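Local coordinates for protein of unknown function, DUF964 (Geobacillus stearothermophilus, PDB 2OEQ) that is of unknown function but, as a helical member of the ComK-regulating YlbF/YmcA family, may take part in the control of competence, at residues I51-L55 / E69-A73. Sequence-based numbering, arbitrary orientation.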
loop_
_atom_site.group_PDB
_atom_site.type_symbol
_atom_site.label_atom_id
_atom_site.label_comp_id
_atom_site.label_asym_id
_atom_site.label_seq_id
_atom_site.Cartn_x
_atom_site.Cartn_y
_atom_site.Cartn_z
ATOM N N ILE C 51 -16.796 2.935 -17.905
ATOM C CA ILE C 51 -17.635 2.764 -16.717
ATOM C C ILE C 51 -16.761 2.623 -15.471
ATOM O O ILE C 51 -17.029 3.200 -14.416
ATOM C CB ILE C 51 -18.613 1.534 -16.870
ATOM C CG1 ILE C 51 -19.192 1.130 -15.511
ATOM C CG2 ILE C 51 -17.900 0.354 -17.487
ATOM C CD1 ILE C 51 -19.951 2.244 -14.762
ATOM N N GLN C 52 -15.693 1.867 -15.630
ATOM C CA GLN C 52 -14.728 1.608 -14.574
ATOM C C GLN C 52 -13.828 2.836 -14.384
ATOM O O GLN C 52 -13.320 3.089 -13.305
ATOM C CB GLN C 52 -13.876 0.413 -14.989
ATOM C CG GLN C 52 -13.782 -0.723 -14.020
ATOM C CD GLN C 52 -12.585 -1.600 -14.352
ATOM O OE1 GLN C 52 -12.228 -2.499 -13.588
ATOM N NE2 GLN C 52 -11.952 -1.339 -15.503
ATOM N N LEU C 53 -13.634 3.589 -15.455
ATOM C CA LEU C 53 -12.803 4.797 -15.432
ATOM C C LEU C 53 -13.550 5.956 -14.783
ATOM O O LEU C 53 -12.939 6.846 -14.208
ATOM C CB LEU C 53 -12.426 5.196 -16.852
ATOM C CG LEU C 53 -10.985 5.630 -17.063
ATOM C CD1 LEU C 53 -10.833 6.076 -18.514
ATOM C CD2 LEU C 53 -10.617 6.749 -16.095
ATOM N N ARG C 54 -14.873 5.957 -14.897
ATOM C CA ARG C 54 -15.666 7.018 -14.293
ATOM C C ARG C 54 -15.843 6.731 -12.811
ATOM O O ARG C 54 -15.664 7.626 -11.987
ATOM C CB ARG C 54 -17.034 7.156 -14.973
ATOM C CG ARG C 54 -16.965 7.720 -16.381
ATOM C CD ARG C 54 -18.340 7.925 -16.962
ATOM N NE ARG C 54 -19.230 6.837 -16.583
ATOM C CZ ARG C 54 -20.233 6.396 -17.336
ATOM N NH1 ARG C 54 -20.466 6.955 -18.517
ATOM N NH2 ARG C 54 -21.009 5.406 -16.904
ATOM N N LEU C 55 -16.186 5.487 -12.468
ATOM C CA LEU C 55 -16.360 5.129 -11.068
ATOM C C LEU C 55 -15.112 5.479 -10.271
ATOM O O LEU C 55 -15.198 5.930 -9.124
ATOM C CB LEU C 55 -16.657 3.646 -10.924
ATOM C CG LEU C 55 -18.108 3.237 -11.170
ATOM C CD1 LEU C 55 -18.236 1.743 -10.993
ATOM C CD2 LEU C 55 -19.031 3.942 -10.199
ATOM N N GLU C 69 -25.009 1.474 -10.178
ATOM C CA GLU C 69 -23.709 1.834 -10.742
ATOM C C GLU C 69 -22.755 0.658 -10.726
ATOM O O GLU C 69 -21.958 0.471 -11.644
ATOM C CB GLU C 69 -23.084 2.985 -9.956
ATOM C CG GLU C 69 -23.429 4.362 -10.478
ATOM C CD GLU C 69 -22.750 5.461 -9.691
ATOM O OE1 GLU C 69 -23.207 5.773 -8.566
ATOM O OE2 GLU C 69 -21.748 6.002 -10.202
ATOM N N ILE C 70 -22.848 -0.133 -9.669
ATOM C CA ILE C 70 -21.991 -1.281 -9.509
ATOM C C ILE C 70 -22.514 -2.526 -10.201
ATOM O O ILE C 70 -21.725 -3.336 -10.683
ATOM C CB ILE C 70 -21.751 -1.538 -8.023
ATOM C CG1 ILE C 70 -20.992 -0.343 -7.458
ATOM C CG2 ILE C 70 -20.970 -2.834 -7.805
ATOM C CD1 ILE C 70 -19.915 0.207 -8.403
ATOM N N GLU C 71 -23.838 -2.670 -10.257
ATOM C CA GLU C 71 -24.467 -3.819 -10.915
ATOM C C GLU C 71 -24.271 -3.617 -12.416
ATOM O O GLU C 71 -23.991 -4.550 -13.167
ATOM C CB GLU C 71 -25.964 -3.886 -10.563
ATOM C CG GLU C 71 -26.259 -3.623 -9.069
ATOM C CD GLU C 71 -27.677 -3.994 -8.636
ATOM O OE1 GLU C 71 -28.621 -3.766 -9.427
ATOM O OE2 GLU C 71 -27.843 -4.500 -7.497
ATOM N N GLN C 72 -24.414 -2.371 -12.839
ATOM C CA GLN C 72 -24.224 -2.015 -14.231
ATOM C C GLN C 72 -22.819 -2.443 -14.588
ATOM O O GLN C 72 -22.600 -3.151 -15.564
ATOM C CB GLN C 72 -24.375 -0.501 -14.403
ATOM C CG GLN C 72 -23.705 0.081 -15.637
ATOM C CD GLN C 72 -23.940 1.577 -15.776
ATOM O OE1 GLN C 72 -25.062 2.015 -16.015
ATOM N NE2 GLN C 72 -22.881 2.365 -15.620
ATOM N N ALA C 73 -21.875 -2.010 -13.765
ATOM C CA ALA C 73 -20.462 -2.321 -13.971
ATOM C C ALA C 73 -20.203 -3.828 -13.836
ATOM O O ALA C 73 -19.544 -4.448 -14.671
ATOM C CB ALA C 73 -19.619 -1.534 -12.960
#
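Ile51 and Leu55, one turn apart on the same side of their helix, are the two bumps here, and the shallow spot they share is Ala73, whose lone methyl lets Ile51 in close. Ile51 CG1 rests 3.7 Å from Ala73 CB, and Leu55 CD1 reaches the same methyl from the next turn at 4.1 Å. With CG1 anti to the backbone N (chi1 164°), the long branch of Ile51 leans across the gap and carries CD1 in beside the amide end of Gln72, the two side chains running past each other in opposite directions. Leu55 forks over the facing turn: CD1 meets Ile70 CD1, while CD2 lies against the carboxylate end of Glu69, 3.4 Å from OE2. The other oxygen of that carboxylate, OE1, makes a salt bridge to Lys58 on the same chain. Ile70 starts out facing away, and only its CD1 swings back to Leu55. At the margin, Gln72 NE2 comes to the edge of the Arg54 guanidinium, 3.8 Å from NH2, a contact of two nitrogens and not a bond. Replacing Ile51 with an alanine would probably leave a gap beside the Ala73 methyl and the Gln72 side chain free to shift. The segments run nearly antiparallel, at 151° with axes 10.7 Å apart, and a short connection joins helices 39-60 and 67-81 into a helical hairpin. Ile65, in that connection, packs on Leu55 and Ile70, and a second subunit also meets helix 67-81, its Arg88 salt-bridged to Glu71 and its Gln94 packed on Ile70.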